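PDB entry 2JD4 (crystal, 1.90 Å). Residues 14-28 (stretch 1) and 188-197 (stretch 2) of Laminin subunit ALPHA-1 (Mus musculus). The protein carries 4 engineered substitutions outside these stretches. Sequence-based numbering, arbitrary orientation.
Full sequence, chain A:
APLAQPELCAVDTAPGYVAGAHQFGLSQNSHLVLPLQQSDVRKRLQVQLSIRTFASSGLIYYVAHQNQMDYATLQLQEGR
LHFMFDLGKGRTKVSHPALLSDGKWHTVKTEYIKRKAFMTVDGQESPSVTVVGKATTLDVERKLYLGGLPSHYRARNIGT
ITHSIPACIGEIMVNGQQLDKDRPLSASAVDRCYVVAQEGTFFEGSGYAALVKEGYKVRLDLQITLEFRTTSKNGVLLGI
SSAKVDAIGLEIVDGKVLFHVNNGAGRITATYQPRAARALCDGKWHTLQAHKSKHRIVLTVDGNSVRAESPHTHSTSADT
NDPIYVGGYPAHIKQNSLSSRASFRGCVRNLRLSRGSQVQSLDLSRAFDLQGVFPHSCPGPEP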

ATOM      1  N   ALA A  14       1.271  20.240  -6.818  1.00 43.70           N
ATOM      2  CA  ALA A  14       0.525  19.169  -7.475  1.00 41.57           C
ATOM      3  C   ALA A  14       1.195  18.753  -8.782  1.00 36.84           C
ATOM      4  O   ALA A  14       1.424  19.578  -9.660  1.00 35.73           O
ATOM      5  CB  ALA A  14      -0.905  19.617  -7.742  1.00 43.17           C
ATOM      6  N   PRO A  15       1.523  17.459  -8.922  1.00 33.82           N
ATOM      7  CA  PRO A  15       2.173  16.946 -10.134  1.00 30.80           C
ATOM      8  C   PRO A  15       1.261  16.716 -11.342  1.00 28.49           C
ATOM      9  O   PRO A  15       1.740  16.657 -12.475  1.00 30.20           O
ATOM     10  CB  PRO A  15       2.805  15.630  -9.661  1.00 32.91           C
ATOM     11  CG  PRO A  15       2.947  15.813  -8.174  1.00 37.41           C
ATOM     12  CD  PRO A  15       1.660  16.493  -7.821  1.00 34.42           C
ATOM     13  N   GLY A  16      -0.042  16.581 -11.114  1.00 25.84           N
ATOM     14  CA  GLY A  16      -0.939  16.310 -12.224  1.00 24.57           C
ATOM     15  C   GLY A  16      -0.992  14.803 -12.448  1.00 24.80           C
ATOM     16  O   GLY A  16      -0.305  14.062 -11.742  1.00 22.49           O
ATOM     17  N   TYR A  17      -1.774  14.339 -13.425  1.00 24.74           N
ATOM     18  CA  TYR A  17      -1.898  12.898 -13.677  1.00 25.57           C
ATOM     19  C   TYR A  17      -1.401  12.405 -15.024  1.00 26.32           C
ATOM     20  O   TYR A  17      -1.408  13.138 -16.008  1.00 28.62           O
ATOM     21  CB  TYR A  17      -3.353  12.452 -13.530  1.00 26.58           C
ATOM     22  CG  TYR A  17      -3.945  12.722 -12.175  1.00 29.89           C
ATOM     23  CD1 TYR A  17      -4.649  13.897 -11.924  1.00 30.92           C
ATOM     24  CD2 TYR A  17      -3.786  11.811 -11.134  1.00 30.63           C
ATOM     25  CE1 TYR A  17      -5.180  14.159 -10.669  1.00 32.86           C
ATOM     26  CE2 TYR A  17      -4.315  12.064  -9.871  1.00 30.60           C
ATOM     27  CZ  TYR A  17      -5.008  13.239  -9.648  1.00 29.23           C
ATOM     28  OH  TYR A  17      -5.529  13.498  -8.404  1.00 33.17           O
ATOM     29  N   VAL A  18      -0.992  11.141 -15.057  1.00 25.43           N
ATOM     30  CA  VAL A  18      -0.503  10.517 -16.280  1.00 25.25           C
ATOM     31  C   VAL A  18      -1.697  10.050 -17.112  1.00 25.06           C
ATOM     32  O   VAL A  18      -2.583   9.366 -16.610  1.00 24.15           O
ATOM     33  CB  VAL A  18       0.392   9.288 -15.965  1.00 26.69           C
ATOM     34  CG1 VAL A  18       0.910   8.670 -17.258  1.00 28.83           C
ATOM     35  CG2 VAL A  18       1.552   9.697 -15.075  1.00 26.84           C
ATOM     36  N   ALA A  19      -1.726  10.423 -18.385  1.00 25.56           N
ATOM     37  CA  ALA A  19      -2.820  10.024 -19.262  1.00 24.11           C
ATOM     38  C   ALA A  19      -2.674   8.566 -19.695  1.00 22.03           C
ATOM     39  O   ALA A  19      -1.573   8.097 -19.968  1.00 23.83           O
ATOM     40  CB  ALA A  19      -2.857  10.930 -20.494  1.00 24.52           C
ATOM     41  N   GLY A  20      -3.791   7.848 -19.746  1.00 20.43           N
ATOM     42  CA  GLY A  20      -3.757   6.463 -20.183  1.00 23.05           C
ATOM     43  C   GLY A  20      -2.953   5.525 -19.298  1.00 25.73           C
ATOM     44  O   GLY A  20      -2.258   4.629 -19.791  1.00 26.89           O
ATOM     45  N   ALA A  21      -3.027   5.741 -17.991  1.00 19.54           N
ATOM     46  CA  ALA A  21      -2.316   4.884 -17.051  1.00 18.72           C
ATOM     47  C   ALA A  21      -3.239   4.653 -15.867  1.00 19.62           C
ATOM     48  O   ALA A  21      -4.105   5.489 -15.580  1.00 17.53           O
ATOM     49  CB  ALA A  21      -1.024   5.545 -16.595  1.00 15.97           C
ATOM     50  N   HIS A  22      -3.060   3.529 -15.180  1.00 12.68           N
ATOM     51  CA  HIS A  22      -3.903   3.225 -14.030  1.00 14.69           C
ATOM     52  C   HIS A  22      -3.086   2.850 -12.792  1.00 15.20           C
ATOM     53  O   HIS A  22      -2.075   2.151 -12.889  1.00 14.87           O
ATOM     54  CB  HIS A  22      -4.861   2.076 -14.387  1.00 16.28           C
ATOM     55  CG  HIS A  22      -5.774   2.388 -15.534  1.00 21.16           C
ATOM     56  ND1 HIS A  22      -7.002   2.992 -15.368  1.00 24.54           N
ATOM     57  CD2 HIS A  22      -5.629   2.196 -16.866  1.00 18.39           C
ATOM     58  CE1 HIS A  22      -7.575   3.155 -16.547  1.00 24.40           C
ATOM     59  NE2 HIS A  22      -6.762   2.681 -17.474  1.00 21.89           N
ATOM     60  N   GLN A  23      -3.536   3.317 -11.630  1.00 14.73           N
ATOM     61  CA  GLN A  23      -2.868   3.010 -10.372  1.00 17.05           C
ATOM     62  C   GLN A  23      -3.656   1.899  -9.682  1.00 16.69           C
ATOM     63  O   GLN A  23      -4.864   2.018  -9.503  1.00 14.04           O
ATOM     64  CB  GLN A  23      -2.836   4.234  -9.447  1.00 18.99           C
ATOM     65  CG  GLN A  23      -2.157   3.970  -8.095  1.00 16.65           C
ATOM     66  CD  GLN A  23      -0.639   3.975  -8.179  1.00 22.70           C
ATOM     67  OE1 GLN A  23       0.044   3.572  -7.238  1.00 26.75           O
ATOM     68  NE2 GLN A  23      -0.105   4.444  -9.306  1.00 23.81           N
ATOM     69  N   PHE A  24      -2.970   0.828  -9.299  1.00 15.49           N
ATOM     70  CA  PHE A  24      -3.615  -0.283  -8.614  1.00 15.79           C
ATOM     71  C   PHE A  24      -3.103  -0.359  -7.172  1.00 15.31           C
ATOM     72  O   PHE A  24      -2.309   0.477  -6.740  1.00 13.23           O
ATOM     73  CB  PHE A  24      -3.339  -1.601  -9.352  1.00 13.47           C
ATOM     74  CG  PHE A  24      -3.856  -1.621 -10.763  1.00 13.10           C
ATOM     75  CD1 PHE A  24      -3.071  -1.146 -11.811  1.00 13.82           C
ATOM     76  CD2 PHE A  24      -5.141  -2.088 -11.040  1.00 11.96           C
ATOM     77  CE1 PHE A  24      -3.560  -1.134 -13.125  1.00 13.94           C
ATOM     78  CE2 PHE A  24      -5.639  -2.082 -12.342  1.00 15.55           C
ATOM     79  CZ  PHE A  24      -4.844  -1.602 -13.388  1.00 14.18           C
ATOM     80  N   GLY A  25      -3.568  -1.353  -6.425  1.00 14.45           N
ATOM     81  CA  GLY A  25      -3.128  -1.493  -5.047  1.00 15.07           C
ATOM     82  C   GLY A  25      -3.794  -0.570  -4.032  1.00 15.43           C
ATOM     83  O   GLY A  25      -3.413  -0.579  -2.863  1.00 15.91           O
ATOM     84  N   LEU A  26      -4.774   0.227  -4.451  1.00 13.11           N
ATOM     85  CA  LEU A  26      -5.458   1.118  -3.508  1.00 15.18           C
ATOM     86  C   LEU A  26      -6.234   0.263  -2.500  1.00 19.94           C
ATOM     87  O   LEU A  26      -6.377   0.633  -1.333  1.00 18.65           O
ATOM     88  CB  LEU A  26      -6.395   2.071  -4.253  1.00 20.05           C
ATOM     89  CG  LEU A  26      -5.662   3.087  -5.138  1.00 20.41           C
ATOM     90  CD1 LEU A  26      -6.669   3.773  -6.034  1.00 27.33           C
ATOM     91  CD2 LEU A  26      -4.916   4.112  -4.275  1.00 13.58           C
ATOM     92  N   SER A  27      -6.747  -0.873  -2.965  1.00 17.93           N
ATOM     93  CA  SER A  27      -7.435  -1.823  -2.098  1.00 18.17           C
ATOM     94  C   SER A  27      -6.791  -3.158  -2.466  1.00 17.78           C
ATOM     95  O   SER A  27      -6.082  -3.246  -3.470  1.00 15.99           O
ATOM     96  CB  SER A  27      -8.939  -1.871  -2.382  1.00 17.06           C
ATOM     97  OG  SER A  27      -9.225  -2.725  -3.470  1.00 26.36           O
ATOM     98  N   GLN A  28      -7.014  -4.191  -1.663  1.00 15.96           N
ATOM     99  CA  GLN A  28      -6.429  -5.495  -1.965  1.00 18.30           C
ATOM    100  C   GLN A  28      -7.048  -6.090  -3.234  1.00 16.02           C
ATOM    101  O   GLN A  28      -6.515  -7.051  -3.801  1.00 17.98           O
ATOM    102  CB  GLN A  28      -6.621  -6.461  -0.784  1.00 19.99           C
ATOM    103  CG  GLN A  28      -5.853  -6.065   0.473  1.00 30.07           C
ATOM    104  CD  GLN A  28      -4.774  -7.071   0.863  1.00 38.25           C
ATOM    105  OE1 GLN A  28      -5.070  -8.208   1.243  1.00 40.03           O
ATOM    106  NE2 GLN A  28      -3.514  -6.654   0.770  1.00 34.21           N
TER
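Stretch 2 188-197: SAVDRCYVVA

Stretch 2 has no regular helix or strand across its contact with stretch 1. It runs antiparallel to stretch 1, so its start lies by Ser27 and its end by Pro15. The two bury 978 Å² between them.

Ser188 makes no direct contact; a water links its OG (2.8 Å) to Ser27 OG (3.3 Å). Ala189 has positive phi and psi (46/48), and its CB points toward stretch 1, 3.7 Å from Ser27 OG. From Val190 to Tyr194 the backbone is extended; Val195 has helical angles (-57/-39). Val190, chi1 t, sets CG2 3.9 Å from Phe24 CE2 and CG1 3.8 Å from His22 ND1.

Asp191 pairs with Gln23 in an antiparallel bridge. Gln23 N donates to Asp191 O at 2.9 Å, nearly straight at 175°. The return bond, Asp191 N to Gln23 O, is weak at 3.3 Å. Asp191 CB lies 3.2 Å from Leu26 CD1. Asp191 OD2 accepts from Arg192 N, the next residue, at 2.8 Å.

Arg192 CB touches Tyr17 CD2 at 3.4 Å. Its guanidinium lies flat on the Tyr17 ring, centres 4.3 Å apart and planes at 7°. Arg192 CZ lies 26° off the ring normal, so the cation sits over the ring face.

The CA-to-CB bond of Cys193 points toward stretch 1. Its SG is 3.3 Å from His22 C and 3.9 Å from Ala21 CB, and it is bonded covalently elsewhere in the structure. Cys193 O accepts from Val18 N at 2.9 Å. Between the two bridges a water takes over: it accepts from Cys193 N (2.8 Å) and donates to Val18 O (2.6 Å) and Ala21 O (2.9 Å).

Tyr194 is bridged to Tyr17, CA to CA 4.6 Å. Their rings are near parallel but slid apart, with centroids 5.5 Å apart. Val195 N donates to Gly16 O at 3.0 Å, and Val195 CG2 lies 3.4 Å from Pro15 O. Val196 O meets Pro15 CG at 3.8 Å.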

ATOM      1  N   SER A 188     -12.743  -2.531 -10.283  1.00 17.72           N
ATOM      2  CA  SER A 188     -12.981  -2.162  -8.907  1.00 21.24           C
ATOM      3  C   SER A 188     -11.805  -1.404  -8.320  1.00 18.79           C
ATOM      4  O   SER A 188     -10.652  -1.780  -8.517  1.00 17.85           O
ATOM      5  CB  SER A 188     -13.268  -3.405  -8.056  1.00 23.84           C
ATOM      6  OG  SER A 188     -13.356  -3.056  -6.685  1.00 30.61           O
ATOM      7  N   ALA A 189     -12.125  -0.312  -7.631  1.00 17.07           N
ATOM      8  CA  ALA A 189     -11.156   0.529  -6.934  1.00 18.88           C
ATOM      9  C   ALA A 189      -9.879   0.935  -7.655  1.00 16.68           C
ATOM     10  O   ALA A 189      -8.789   0.827  -7.093  1.00 15.91           O
ATOM     11  CB  ALA A 189     -10.793  -0.132  -5.596  1.00 16.18           C
ATOM     12  N   VAL A 190      -9.995   1.412  -8.886  1.00 15.75           N
ATOM     13  CA  VAL A 190      -8.814   1.843  -9.618  1.00 17.21           C
ATOM     14  C   VAL A 190      -8.775   3.377  -9.611  1.00 20.97           C
ATOM     15  O   VAL A 190      -9.813   4.027  -9.483  1.00 23.07           O
ATOM     16  CB  VAL A 190      -8.848   1.312 -11.069  1.00 18.86           C
ATOM     17  CG1 VAL A 190      -7.674   1.852 -11.856  1.00 21.50           C
ATOM     18  CG2 VAL A 190      -8.785  -0.222 -11.051  1.00 20.46           C
ATOM     19  N   ASP A 191      -7.582   3.958  -9.717  1.00 18.42           N
ATOM     20  CA  ASP A 191      -7.461   5.417  -9.738  1.00 18.36           C
ATOM     21  C   ASP A 191      -6.371   5.839 -10.730  1.00 19.99           C
ATOM     22  O   ASP A 191      -5.833   5.002 -11.463  1.00 15.87           O
ATOM     23  CB  ASP A 191      -7.148   5.937  -8.332  1.00 21.97           C
ATOM     24  CG  ASP A 191      -7.823   7.271  -8.031  1.00 26.74           C
ATOM     25  OD1 ASP A 191      -8.115   7.526  -6.845  1.00 24.44           O
ATOM     26  OD2 ASP A 191      -8.058   8.066  -8.970  1.00 27.85           O
ATOM     27  N   ARG A 192      -6.054   7.131 -10.751  1.00 19.59           N
ATOM     28  CA  ARG A 192      -5.040   7.674 -11.659  1.00 18.05           C
ATOM     29  C   ARG A 192      -3.668   7.745 -11.008  1.00 16.38           C
ATOM     30  O   ARG A 192      -3.554   7.731  -9.785  1.00 17.71           O
ATOM     31  CB  ARG A 192      -5.464   9.072 -12.109  1.00 21.60           C
ATOM     32  CG  ARG A 192      -6.899   9.130 -12.586  1.00 25.63           C
ATOM     33  CD  ARG A 192      -7.550  10.442 -12.182  1.00 35.09           C
ATOM     34  NE  ARG A 192      -7.608  11.389 -13.283  1.00 35.97           N
ATOM     35  CZ  ARG A 192      -8.095  12.621 -13.180  1.00 33.88           C
ATOM     36  NH1 ARG A 192      -8.563  13.057 -12.022  1.00 32.48           N
ATOM     37  NH2 ARG A 192      -8.132  13.406 -14.244  1.00 35.43           N
ATOM     38  N   CYS A 193      -2.624   7.825 -11.831  1.00 15.16           N
ATOM     39  CA  CYS A 193      -1.258   7.895 -11.333  1.00 18.34           C
ATOM     40  C   CYS A 193      -0.726   9.319 -11.387  1.00 18.85           C
ATOM     41  O   CYS A 193      -0.992  10.047 -12.344  1.00 18.98           O
ATOM     42  CB  CYS A 193      -0.326   7.048 -12.191  1.00 20.31           C
ATOM     43  SG  CYS A 193      -0.949   5.422 -12.688  1.00 20.95           S
ATOM     44  N   TYR A 194       0.041   9.704 -10.374  1.00 16.82           N
ATOM     45  CA  TYR A 194       0.642  11.032 -10.343  1.00 17.60           C
ATOM     46  C   TYR A 194       1.792  11.020 -11.356  1.00 19.36           C
ATOM     47  O   TYR A 194       2.463   9.994 -11.534  1.00 19.18           O
ATOM     48  CB  TYR A 194       1.185  11.340  -8.939  1.00 18.56           C
ATOM     49  CG  TYR A 194       0.117  11.517  -7.880  1.00 21.97           C
ATOM     50  CD1 TYR A 194       0.012  10.629  -6.807  1.00 22.21           C
ATOM     51  CD2 TYR A 194      -0.786  12.580  -7.945  1.00 20.19           C
ATOM     52  CE1 TYR A 194      -0.967  10.802  -5.824  1.00 23.00           C
ATOM     53  CE2 TYR A 194      -1.768  12.758  -6.971  1.00 19.82           C
ATOM     54  CZ  TYR A 194      -1.851  11.869  -5.918  1.00 21.57           C
ATOM     55  OH  TYR A 194      -2.825  12.049  -4.961  1.00 27.72           O
ATOM     56  N   VAL A 195       2.010  12.143 -12.038  1.00 16.76           N
ATOM     57  CA  VAL A 195       3.099  12.230 -13.011  1.00 16.63           C
ATOM     58  C   VAL A 195       4.393  11.886 -12.289  1.00 18.60           C
ATOM     59  O   VAL A 195       5.261  11.209 -12.838  1.00 22.70           O
ATOM     60  CB  VAL A 195       3.207  13.661 -13.622  1.00 16.57           C
ATOM     61  CG1 VAL A 195       4.482  13.799 -14.456  1.00 17.48           C
ATOM     62  CG2 VAL A 195       1.996  13.932 -14.494  1.00 15.51           C
ATOM     63  N   VAL A 196       4.502  12.349 -11.050  1.00 17.34           N
ATOM     64  CA  VAL A 196       5.673  12.101 -10.211  1.00 21.51           C
ATOM     65  C   VAL A 196       5.206  11.615  -8.839  1.00 20.39           C
ATOM     66  O   VAL A 196       4.404  12.283  -8.185  1.00 17.44           O
ATOM     67  CB  VAL A 196       6.504  13.385  -9.990  1.00 23.72           C
ATOM     68  CG1 VAL A 196       7.731  13.062  -9.158  1.00 30.98           C
ATOM     69  CG2 VAL A 196       6.906  13.991 -11.322  1.00 31.06           C
ATOM     70  N   ALA A 197       5.715  10.462  -8.401  1.00 18.54           N
ATOM     71  CA  ALA A 197       5.325   9.904  -7.109  1.00 20.19           C
ATOM     72  C   ALA A 197       6.524   9.489  -6.258  1.00 20.43           C
ATOM     73  O   ALA A 197       7.645   9.362  -6.757  1.00 19.50           O
ATOM     74  CB  ALA A 197       4.402   8.700  -7.317  1.00 20.74           C
TER
HETATM   75  O   HOH W   1      -3.348   8.065 -14.486  1.00 16.08           O
HETATM   76  O   HOH W   2     -12.294  -3.566  -4.135  1.00 39.67           O